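Local coordinates for protein kinectin 1 (Kinesin receptor) (Legionella pneumophila, PDB 4MU6) that is of unknown molecular function but is a coiled-coil effector of Legionella pneumophila, represented here by its N-terminal domain, at residues Leu68-Glu79 with Thr224-Leu233. Sequence-based numbering, arbitrary orientation.
Sequences LEQQSYKAQLAE and TLSGKNQSIL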
loop_
_atom_site.group_PDB
_atom_site.type_symbol
_atom_site.label_atom_id
_atom_site.label_comp_id
_atom_site.label_asym_id
_atom_site.label_seq_id
_atom_site.Cartn_x
_atom_site.Cartn_y
_atom_site.Cartn_z
ATOM N N LEU A 68 -4.022 6.461 2.993
ATOM C CA LEU A 68 -3.800 5.461 1.938
ATOM C C LEU A 68 -3.117 4.216 2.507
ATOM O O LEU A 68 -3.449 3.088 2.123
ATOM C CB LEU A 68 -2.918 6.034 0.831
ATOM C CG LEU A 68 -3.428 7.199 -0.011
ATOM C CD1 LEU A 68 -2.275 7.811 -0.808
ATOM C CD2 LEU A 68 -4.533 6.750 -0.926
ATOM N N GLU A 69 -2.149 4.423 3.406
ATOM C CA GLU A 69 -1.487 3.308 4.078
ATOM C C GLU A 69 -2.502 2.476 4.847
ATOM O O GLU A 69 -2.446 1.252 4.829
ATOM C CB GLU A 69 -0.412 3.798 5.061
ATOM C CG GLU A 69 0.939 4.131 4.440
ATOM C CD GLU A 69 1.951 4.641 5.479
ATOM O OE1 GLU A 69 1.626 4.619 6.689
ATOM O OE2 GLU A 69 3.064 5.061 5.080
ATOM N N GLN A 70 -3.418 3.152 5.530
ATOM C CA GLN A 70 -4.420 2.481 6.352
ATOM C C GLN A 70 -5.373 1.667 5.495
ATOM O O GLN A 70 -5.761 0.561 5.872
ATOM C CB GLN A 70 -5.198 3.486 7.209
ATOM C CG GLN A 70 -4.525 3.805 8.549
ATOM C CD GLN A 70 -4.439 2.583 9.464
ATOM O OE1 GLN A 70 -5.463 2.019 9.861
ATOM N NE2 GLN A 70 -3.215 2.167 9.793
ATOM N N GLN A 71 -5.742 2.218 4.343
ATOM C CA GLN A 71 -6.536 1.477 3.381
ATOM C C GLN A 71 -5.807 0.197 2.934
ATOM O O GLN A 71 -6.381 -0.891 2.955
ATOM C CB GLN A 71 -6.854 2.347 2.165
ATOM C CG GLN A 71 -7.568 1.600 1.045
ATOM C CD GLN A 71 -9.070 1.492 1.253
ATOM O OE1 GLN A 71 -9.584 1.773 2.337
ATOM N NE2 GLN A 71 -9.786 1.094 0.197
ATOM N N SER A 72 -4.545 0.334 2.537
ATOM C CA SER A 72 -3.785 -0.803 2.031
ATOM C C SER A 72 -3.526 -1.829 3.127
ATOM O O SER A 72 -3.532 -3.030 2.875
ATOM C CB SER A 72 -2.458 -0.338 1.429
ATOM O OG SER A 72 -2.666 0.355 0.213
ATOM N N TYR A 73 -3.279 -1.343 4.343
ATOM C CA TYR A 73 -2.993 -2.226 5.457
ATOM C C TYR A 73 -4.166 -3.156 5.690
ATOM O O TYR A 73 -3.984 -4.369 5.810
ATOM C CB TYR A 73 -2.713 -1.418 6.722
ATOM C CG TYR A 73 -2.574 -2.220 7.999
ATOM C CD1 TYR A 73 -3.686 -2.517 8.780
ATOM C CD2 TYR A 73 -1.327 -2.650 8.446
ATOM C CE1 TYR A 73 -3.566 -3.221 9.967
ATOM C CE2 TYR A 73 -1.193 -3.354 9.640
ATOM C CZ TYR A 73 -2.324 -3.628 10.392
ATOM O OH TYR A 73 -2.224 -4.338 11.562
ATOM N N LYS A 74 -5.359 -2.572 5.755
ATOM C CA LYS A 74 -6.580 -3.293 6.116
ATOM C C LYS A 74 -7.020 -4.258 5.019
ATOM O O LYS A 74 -7.574 -5.325 5.296
ATOM C CB LYS A 74 -7.715 -2.299 6.401
ATOM C CG LYS A 74 -7.527 -1.436 7.666
ATOM C CD LYS A 74 -8.544 -0.289 7.719
ATOM C CE LYS A 74 -8.487 0.460 9.047
ATOM N NZ LYS A 74 -9.335 1.699 9.055
ATOM N N ALA A 75 -6.801 -3.854 3.772
ATOM C CA ALA A 75 -7.220 -4.652 2.636
ATOM C C ALA A 75 -6.354 -5.907 2.594
ATOM O O ALA A 75 -6.862 -7.011 2.422
ATOM C CB ALA A 75 -7.103 -3.852 1.351
ATOM N N GLN A 76 -5.049 -5.739 2.784
ATOM C CA GLN A 76 -4.149 -6.892 2.824
ATOM C C GLN A 76 -4.447 -7.829 3.986
ATOM O O GLN A 76 -4.355 -9.055 3.832
ATOM C CB GLN A 76 -2.686 -6.475 2.896
ATOM C CG GLN A 76 -1.726 -7.665 2.871
ATOM C CD GLN A 76 -1.575 -8.275 1.483
ATOM O OE1 GLN A 76 -1.135 -7.608 0.544
ATOM N NE2 GLN A 76 -1.922 -9.559 1.353
ATOM N N LEU A 77 -4.764 -7.261 5.150
ATOM C CA LEU A 77 -5.092 -8.090 6.303
ATOM C C LEU A 77 -6.300 -8.956 5.978
ATOM O O LEU A 77 -6.259 -10.173 6.143
ATOM C CB LEU A 77 -5.329 -7.266 7.569
ATOM C CG LEU A 77 -5.460 -8.103 8.854
ATOM C CD1 LEU A 77 -4.261 -9.046 9.071
ATOM C CD2 LEU A 77 -5.656 -7.220 10.084
ATOM N N ALA A 78 -7.362 -8.330 5.482
ATOM C CA ALA A 78 -8.550 -9.073 5.059
ATOM C C ALA A 78 -8.266 -10.169 3.996
ATOM O O ALA A 78 -8.820 -11.268 4.073
ATOM C CB ALA A 78 -9.642 -8.100 4.576
ATOM N N GLU A 79 -7.408 -9.874 3.018
ATOM C CA GLU A 79 -7.040 -10.870 2.003
ATOM C C GLU A 79 -6.368 -12.051 2.673
ATOM O O GLU A 79 -6.648 -13.205 2.350
ATOM C CB GLU A 79 -6.061 -10.287 0.981
ATOM C CG GLU A 79 -6.663 -9.769 -0.305
ATOM C CD GLU A 79 -5.601 -9.247 -1.261
ATOM O OE1 GLU A 79 -5.221 -8.058 -1.151
ATOM O OE2 GLU A 79 -5.132 -10.032 -2.113
ATOM N N THR A 224 4.115 -5.111 5.039
ATOM C CA THR A 224 2.845 -5.753 5.371
ATOM C C THR A 224 2.014 -6.055 4.117
ATOM O O THR A 224 0.910 -6.585 4.218
ATOM C CB THR A 224 1.997 -4.904 6.330
ATOM O OG1 THR A 224 1.356 -3.846 5.600
ATOM C CG2 THR A 224 2.875 -4.306 7.439
ATOM N N LEU A 225 2.528 -5.702 2.940
ATOM C CA LEU A 225 1.751 -5.878 1.705
ATOM C C LEU A 225 2.430 -6.827 0.729
ATOM O O LEU A 225 3.659 -6.923 0.704
ATOM C CB LEU A 225 1.532 -4.533 1.013
ATOM C CG LEU A 225 1.023 -3.425 1.937
ATOM C CD1 LEU A 225 1.126 -2.080 1.244
ATOM C CD2 LEU A 225 -0.407 -3.712 2.372
ATOM N N SER A 226 1.628 -7.499 -0.096
ATOM C CA SER A 226 2.152 -8.300 -1.195
ATOM C C SER A 226 2.735 -7.331 -2.204
ATOM O O SER A 226 2.419 -6.143 -2.165
ATOM C CB SER A 226 1.028 -9.088 -1.857
ATOM O OG SER A 226 0.071 -8.186 -2.410
ATOM N N GLY A 227 3.565 -7.835 -3.116
ATOM C CA GLY A 227 4.214 -6.988 -4.105
ATOM C C GLY A 227 3.228 -6.182 -4.937
ATOM O O GLY A 227 3.442 -5.000 -5.215
ATOM N N LYS A 228 2.138 -6.834 -5.325
ATOM C CA LYS A 228 1.105 -6.202 -6.133
ATOM C C LYS A 228 0.408 -5.085 -5.364
ATOM O O LYS A 228 0.066 -4.050 -5.942
ATOM C CB LYS A 228 0.079 -7.237 -6.570
ATOM C CG LYS A 228 -1.128 -6.637 -7.298
ATOM C CD LYS A 228 -2.165 -7.714 -7.598
ATOM C CE LYS A 228 -3.446 -7.113 -8.166
ATOM N NZ LYS A 228 -4.393 -8.187 -8.590
ATOM N N ASN A 229 0.202 -5.294 -4.064
ATOM C CA ASN A 229 -0.417 -4.270 -3.223
ATOM C C ASN A 229 0.496 -3.084 -2.883
ATOM O O ASN A 229 0.029 -1.939 -2.836
ATOM C CB ASN A 229 -1.064 -4.877 -1.974
ATOM C CG ASN A 229 -2.360 -5.604 -2.298
ATOM O OD1 ASN A 229 -3.099 -5.192 -3.195
ATOM N ND2 ASN A 229 -2.641 -6.689 -1.577
ATOM N N GLN A 230 1.788 -3.351 -2.683
ATOM C CA GLN A 230 2.779 -2.288 -2.529
ATOM C C GLN A 230 2.692 -1.326 -3.708
ATOM O O GLN A 230 2.826 -0.108 -3.547
ATOM C CB GLN A 230 4.191 -2.869 -2.469
ATOM C CG GLN A 230 4.432 -3.802 -1.288
ATOM C CD GLN A 230 5.810 -4.457 -1.321
ATOM O OE1 GLN A 230 6.601 -4.230 -2.242
ATOM N NE2 GLN A 230 6.094 -5.293 -0.322
ATOM N N SER A 231 2.466 -1.896 -4.891
ATOM C CA SER A 231 2.409 -1.147 -6.136
ATOM C C SER A 231 1.214 -0.200 -6.153
ATOM O O SER A 231 1.330 0.980 -6.500
ATOM C CB SER A 231 2.292 -2.117 -7.307
ATOM O OG SER A 231 3.301 -1.856 -8.258
ATOM N N ILE A 232 0.055 -0.739 -5.794
ATOM C CA ILE A 232 -1.159 0.049 -5.740
ATOM C C ILE A 232 -0.995 1.167 -4.717
ATOM O O ILE A 232 -1.330 2.320 -5.002
ATOM C CB ILE A 232 -2.377 -0.850 -5.464
ATOM C CG1 ILE A 232 -2.580 -1.802 -6.660
ATOM C CG2 ILE A 232 -3.611 -0.005 -5.209
ATOM C CD1 ILE A 232 -3.561 -2.946 -6.443
ATOM N N LEU A 233 -0.428 0.838 -3.553
ATOM C CA LEU A 233 -0.204 1.832 -2.512
ATOM C C LEU A 233 0.732 2.939 -2.983
ATOM O O LEU A 233 0.448 4.137 -2.802
ATOM C CB LEU A 233 0.351 1.204 -1.233
ATOM C CG LEU A 233 0.823 2.246 -0.208
ATOM C CD1 LEU A 233 -0.313 3.213 0.215
ATOM C CD2 LEU A 233 1.404 1.546 1.006
HETATM O O HOH W 1 -2.800 -1.574 -1.721
HETATM O O HOH W 2 -1.358 -5.585 6.111
HETATM O O HOH W 3 -2.036 -9.997 -3.491
#
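Gln76 reaches from helix 43-105 to the start of helix 227-273, where its OE1 accepts two nearly straight hydrogen bonds, from the backbone N of Ser226 (2.8 Å) and from Asn229 ND2 (2.8 Å). The two donors approach from opposite faces of the Gln76 amide, both well out of its plane, so the oxygen is clasped between them. CG lies anti to the backbone N (chi1 -177°) and the chain then bends at chi2, which lays CG against Thr224 O and turns OE1 to the helix start; NE2 is held by Asp80. The second hydrogen of Asn229 ND2 goes to Glu79 OE1 (3.0 Å). Ser226 itself is the N-cap, its OG accepting a weak bond from Asn229 N.

Beside this polar cluster Leu225 lays CD2 against helix 43-105, 3.6 Å from Gln76 CB and also touching Ser72 O. A turn beyond Asn229, toward the start of 68-79, Leu233 rests its CB 3.5 Å from Ser72 OG. Its CG, anti to the backbone N (chi1 170°), carries CD1 to Leu68 CB (3.9 Å), Leu68 O and the same hydroxyl, which shares a water with Asn229 O. Ile221 and Leu222, in the preceding loop, also cover Leu233.

Segments 68-79 and 227-233 run antiparallel at 159°, their axes coming within 10.2 Å: an N-capped helix start docked on a long helix, predicted to form coiled coil over 68-95, in the elongated LegC3 N-terminal coiled-coil domain.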